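Local coordinates for protein glucosamine kinase (Streptacidiphilus jiangxiensis, PDB 6HWJ) that catalyses the magnesium- and ATP-dependent phosphorylation of D-glucosamine to D-glucosamine 6-phosphate and, to a lesser extent, also acts on glucose, at residues Gly190-Asp201 with His302-Tyr313. Numbering follows the deposited sequence.
Sequences GALDGWDWAVDD and HVGQILRADGRY. With MG (magnesium ion), chain C.
R308 lies across one face of the W197 indole and grips D201 beyond it. Its CB sits 3.6 Å from the centroid of the W197 five-membered ring, a CH-pi contact. The chain starts extended and bends at chi3 (78°), which lays the guanidinium flat over the CE3 rim of the six-membered ring. There W197 CE3 is 3.4 Å from R308 NH2, and the two planes are only 24° apart. The guanidinium then meets D201 end-on in a two-pronged salt bridge, NH1 to OD1 at 3.0 Å and NH2 to OD2 at 2.9 Å. R308 NH2 also donates to Y313 OH, so three hydrogen bonds fix the rotation of the group.

W197 takes the less common helical chi1 of 61°, with CG between the backbone N and the carbonyl carbon. This turns its N-H to the strand, where NE1 donates to I306 O at 3.0 Å from above the carbonyl plane. The opposite face of the indole rests on G194 and A198 of its own helix. The edge of Y313 points at the W197 face, with the planes nearly perpendicular.

Further along, V303 CG2 stands almost centrally over the W195 five-membered ring, and W195 CD1 packs on G304 CA. D193, a probable ATP-binding residue, caps the helix through a weak bond from W195 N to its OD1. The CB of Q305 points away from 190-201, and its OE1 binds magnesium, which D317 also binds.

The backbones join as an antiparallel pair, R308 N donating to L192 O at 3.0 Å. Strand 306-309 also pairs with 312-315 through the type I' turn A309-R312, and so is the middle strand of a three-stranded sheet. Helix 212-234 packs on D201, R308 and Y313, while helix 335-356 covers W195 and V303.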
loop_
_atom_site.group_PDB
_atom_site.type_symbol
_atom_site.label_atom_id
_atom_site.label_comp_id
_atom_site.label_asym_id
_atom_site.label_seq_id
_atom_site.Cartn_x
_atom_site.Cartn_y
_atom_site.Cartn_z
ATOM N N GLY A 190 -15.579 9.552 -7.909
ATOM C CA GLY A 190 -15.657 10.773 -7.118
ATOM C C GLY A 190 -15.005 10.694 -5.754
ATOM O O GLY A 190 -15.573 11.183 -4.771
ATOM N N ALA A 191 -13.803 10.116 -5.682
ATOM C CA ALA A 191 -13.154 9.820 -4.411
ATOM C C ALA A 191 -11.780 10.479 -4.347
ATOM O O ALA A 191 -10.959 10.322 -5.255
ATOM C CB ALA A 191 -13.025 8.304 -4.209
ATOM N N LEU A 192 -11.528 11.191 -3.265
ATOM C CA LEU A 192 -10.243 11.818 -2.998
ATOM C C LEU A 192 -9.529 11.077 -1.877
ATOM O O LEU A 192 -10.152 10.412 -1.043
ATOM C CB LEU A 192 -10.432 13.289 -2.590
ATOM C CG LEU A 192 -11.130 14.176 -3.621
ATOM C CD1 LEU A 192 -11.509 15.521 -3.011
ATOM C CD2 LEU A 192 -10.239 14.365 -4.841
ATOM N N ASP A 193 -8.210 11.215 -1.843
ATOM C CA ASP A 193 -7.452 10.581 -0.760
ATOM C C ASP A 193 -7.242 11.582 0.371
ATOM O O ASP A 193 -7.486 12.783 0.229
ATOM C CB ASP A 193 -6.119 10.006 -1.270
ATOM C CG ASP A 193 -5.086 11.066 -1.622
ATOM O OD1 ASP A 193 -4.725 11.896 -0.769
ATOM O OD2 ASP A 193 -4.612 11.045 -2.768
ATOM N N GLY A 194 -6.786 11.057 1.507
ATOM C CA GLY A 194 -6.745 11.813 2.738
ATOM C C GLY A 194 -5.848 13.027 2.690
ATOM O O GLY A 194 -6.065 13.990 3.429
ATOM N N TRP A 195 -4.824 13.010 1.844
ATOM C CA TRP A 195 -4.004 14.224 1.733
ATOM C C TRP A 195 -4.788 15.365 1.105
ATOM O O TRP A 195 -4.327 16.510 1.148
ATOM C CB TRP A 195 -2.713 13.917 0.966
ATOM C CG TRP A 195 -1.697 13.291 1.883
ATOM C CD1 TRP A 195 -1.179 12.025 1.811
ATOM C CD2 TRP A 195 -1.100 13.907 3.031
ATOM N NE1 TRP A 195 -0.280 11.822 2.845
ATOM C CE2 TRP A 195 -0.218 12.962 3.606
ATOM C CE3 TRP A 195 -1.213 15.170 3.620
ATOM C CZ2 TRP A 195 0.531 13.243 4.741
ATOM C CZ3 TRP A 195 -0.459 15.444 4.755
ATOM C CH2 TRP A 195 0.393 14.484 5.300
ATOM N N ASP A 196 -5.958 15.073 0.524
ATOM C CA ASP A 196 -6.926 16.100 0.164
ATOM C C ASP A 196 -7.966 16.304 1.274
ATOM O O ASP A 196 -8.084 17.405 1.813
ATOM C CB ASP A 196 -7.616 15.750 -1.157
ATOM C CG ASP A 196 -6.678 15.848 -2.342
ATOM O OD1 ASP A 196 -5.972 16.873 -2.453
ATOM O OD2 ASP A 196 -6.632 14.899 -3.152
ATOM N N TRP A 197 -8.710 15.248 1.630
ATOM C CA TRP A 197 -9.891 15.453 2.467
ATOM C C TRP A 197 -9.552 15.690 3.927
ATOM O O TRP A 197 -10.266 16.444 4.587
ATOM C CB TRP A 197 -10.883 14.285 2.362
ATOM C CG TRP A 197 -10.423 12.913 2.777
ATOM C CD1 TRP A 197 -10.098 11.876 1.944
ATOM C CD2 TRP A 197 -10.290 12.402 4.111
ATOM N NE1 TRP A 197 -9.745 10.767 2.683
ATOM C CE2 TRP A 197 -9.853 11.071 4.014
ATOM C CE3 TRP A 197 -10.475 12.954 5.380
ATOM C CZ2 TRP A 197 -9.609 10.281 5.140
ATOM C CZ3 TRP A 197 -10.220 12.172 6.485
ATOM C CH2 TRP A 197 -9.788 10.853 6.352
ATOM N N ALA A 198 -8.471 15.083 4.445
ATOM C CA ALA A 198 -8.121 15.316 5.834
ATOM C C ALA A 198 -7.551 16.713 6.027
ATOM O O ALA A 198 -7.857 17.381 7.018
ATOM C CB ALA A 198 -7.132 14.255 6.332
ATOM N N VAL A 199 -6.709 17.168 5.095
ATOM C CA VAL A 199 -6.211 18.532 5.143
ATOM C C VAL A 199 -7.375 19.516 5.065
ATOM O O VAL A 199 -7.395 20.529 5.762
ATOM C CB VAL A 199 -5.195 18.767 4.010
ATOM C CG1 VAL A 199 -4.887 20.238 3.844
ATOM C CG2 VAL A 199 -3.891 17.964 4.289
ATOM N N ASP A 200 -8.358 19.234 4.216
ATOM C CA ASP A 200 -9.503 20.133 4.117
ATOM C C ASP A 200 -10.320 20.163 5.412
ATOM O O ASP A 200 -10.733 21.243 5.862
ATOM C CB ASP A 200 -10.384 19.727 2.936
ATOM C CG ASP A 200 -11.478 20.739 2.676
ATOM O OD1 ASP A 200 -11.135 21.875 2.311
ATOM O OD2 ASP A 200 -12.666 20.407 2.863
ATOM N N ASP A 201 -10.579 19.003 6.016
ATOM C CA ASP A 201 -11.279 18.980 7.304
ATOM C C ASP A 201 -10.608 19.887 8.330
ATOM O O ASP A 201 -11.251 20.742 8.956
ATOM C CB ASP A 201 -11.313 17.560 7.870
ATOM C CG ASP A 201 -12.324 16.670 7.191
ATOM O OD1 ASP A 201 -13.100 17.160 6.346
ATOM O OD2 ASP A 201 -12.329 15.459 7.521
ATOM N N HIS A 302 -1.308 5.179 5.798
ATOM C CA HIS A 302 -1.330 6.607 6.102
ATOM C C HIS A 302 -2.554 7.191 5.413
ATOM O O HIS A 302 -3.246 6.503 4.650
ATOM C CB HIS A 302 -0.032 7.293 5.657
ATOM C CG HIS A 302 0.269 7.140 4.201
ATOM N ND1 HIS A 302 -0.331 7.907 3.236
ATOM C CD2 HIS A 302 1.124 6.313 3.545
ATOM C CE1 HIS A 302 0.133 7.562 2.043
ATOM N NE2 HIS A 302 1.017 6.591 2.204
ATOM N N VAL A 303 -2.820 8.475 5.679
ATOM C CA VAL A 303 -4.091 9.051 5.225
ATOM C C VAL A 303 -4.170 9.077 3.714
ATOM O O VAL A 303 -5.260 9.123 3.148
ATOM C CB VAL A 303 -4.315 10.477 5.788
ATOM C CG1 VAL A 303 -4.287 10.466 7.289
ATOM C CG2 VAL A 303 -3.295 11.454 5.198
ATOM N N GLY A 304 -3.025 9.104 3.027
ATOM C CA GLY A 304 -3.035 9.063 1.570
ATOM C C GLY A 304 -3.543 7.765 0.989
ATOM O O GLY A 304 -3.787 7.714 -0.218
ATOM N N GLN A 305 -3.670 6.715 1.803
ATOM C CA GLN A 305 -4.170 5.428 1.346
ATOM C C GLN A 305 -5.663 5.279 1.624
ATOM O O GLN A 305 -6.216 4.196 1.423
ATOM C CB GLN A 305 -3.427 4.279 2.021
ATOM C CG GLN A 305 -1.901 4.400 2.040
ATOM C CD GLN A 305 -1.280 4.232 0.673
ATOM O OE1 GLN A 305 -1.873 4.595 -0.354
ATOM N NE2 GLN A 305 -0.067 3.659 0.642
ATOM N N ILE A 306 -6.313 6.327 2.126
ATOM C CA ILE A 306 -7.736 6.269 2.473
ATOM C C ILE A 306 -8.500 7.197 1.543
ATOM O O ILE A 306 -8.309 8.423 1.576
ATOM C CB ILE A 306 -7.995 6.647 3.943
ATOM C CG1 ILE A 306 -7.096 5.837 4.891
ATOM C CG2 ILE A 306 -9.479 6.425 4.270
ATOM C CD1 ILE A 306 -7.402 4.348 4.956
ATOM N N LEU A 307 -9.382 6.617 0.737
ATOM C CA LEU A 307 -10.314 7.379 -0.072
ATOM C C LEU A 307 -11.583 7.659 0.729
ATOM O O LEU A 307 -12.030 6.812 1.505
ATOM C CB LEU A 307 -10.656 6.612 -1.338
ATOM C CG LEU A 307 -9.439 6.129 -2.134
ATOM C CD1 LEU A 307 -9.887 5.262 -3.307
ATOM C CD2 LEU A 307 -8.601 7.287 -2.617
ATOM N N ARG A 308 -12.156 8.856 0.542
ATOM C CA ARG A 308 -13.407 9.224 1.188
ATOM C C ARG A 308 -14.340 9.873 0.181
ATOM O O ARG A 308 -13.926 10.769 -0.557
ATOM C CB ARG A 308 -13.175 10.183 2.367
ATOM C CG ARG A 308 -14.410 10.378 3.204
ATOM C CD ARG A 308 -14.169 11.254 4.401
ATOM N NE ARG A 308 -14.124 12.669 4.070
ATOM C CZ ARG A 308 -13.915 13.634 4.964
ATOM N NH1 ARG A 308 -13.883 14.893 4.579
ATOM N NH2 ARG A 308 -13.752 13.331 6.245
ATOM N N ALA A 309 -15.588 9.410 0.141
ATOM C CA ALA A 309 -16.636 10.049 -0.646
ATOM C C ALA A 309 -17.991 9.780 0.000
ATOM O O ALA A 309 -18.305 8.638 0.338
ATOM C CB ALA A 309 -16.630 9.529 -2.096
ATOM N N ASP A 310 -18.788 10.828 0.165
ATOM C CA ASP A 310 -20.149 10.693 0.706
ATOM C C ASP A 310 -20.159 9.959 2.052
ATOM O O ASP A 310 -21.047 9.159 2.342
ATOM C CB ASP A 310 -21.057 9.971 -0.286
ATOM C CG ASP A 310 -21.002 10.574 -1.669
ATOM O OD1 ASP A 310 -21.065 11.815 -1.782
ATOM O OD2 ASP A 310 -20.875 9.798 -2.633
ATOM N N GLY A 311 -19.157 10.227 2.876
ATOM C CA GLY A 311 -19.104 9.620 4.186
ATOM C C GLY A 311 -18.631 8.188 4.207
ATOM O O GLY A 311 -18.580 7.594 5.289
ATOM N N ARG A 312 -18.256 7.623 3.057
ATOM C CA ARG A 312 -17.729 6.270 2.968
ATOM C C ARG A 312 -16.210 6.314 2.852
ATOM O O ARG A 312 -15.671 7.105 2.060
ATOM C CB ARG A 312 -18.320 5.546 1.756
ATOM C CG ARG A 312 -19.809 5.262 1.864
ATOM C CD ARG A 312 -20.326 4.635 0.588
ATOM N NE ARG A 312 -21.563 3.889 0.802
ATOM C CZ ARG A 312 -22.774 4.440 0.880
ATOM N NH1 ARG A 312 -23.839 3.672 1.077
ATOM N NH2 ARG A 312 -22.917 5.754 0.768
ATOM N N TYR A 313 -15.530 5.469 3.639
ATOM C CA TYR A 313 -14.075 5.378 3.647
ATOM C C TYR A 313 -13.626 4.079 2.986
ATOM O O TYR A 313 -14.236 3.028 3.199
ATOM C CB TYR A 313 -13.533 5.426 5.091
ATOM C CG TYR A 313 -13.748 6.750 5.773
ATOM C CD1 TYR A 313 -15.004 7.145 6.198
ATOM C CD2 TYR A 313 -12.685 7.617 5.971
ATOM C CE1 TYR A 313 -15.203 8.383 6.827
ATOM C CE2 TYR A 313 -12.865 8.841 6.598
ATOM C CZ TYR A 313 -14.106 9.211 7.031
ATOM O OH TYR A 313 -14.256 10.445 7.627
HETATM MG MG MG C . -0.969 4.932 -2.199
HETATM O O HOH W 1 -1.621 7.025 -1.913
HETATM O O HOH W 2 -2.822 4.807 -3.048
HETATM O O HOH W 3 -0.583 5.622 -4.221
#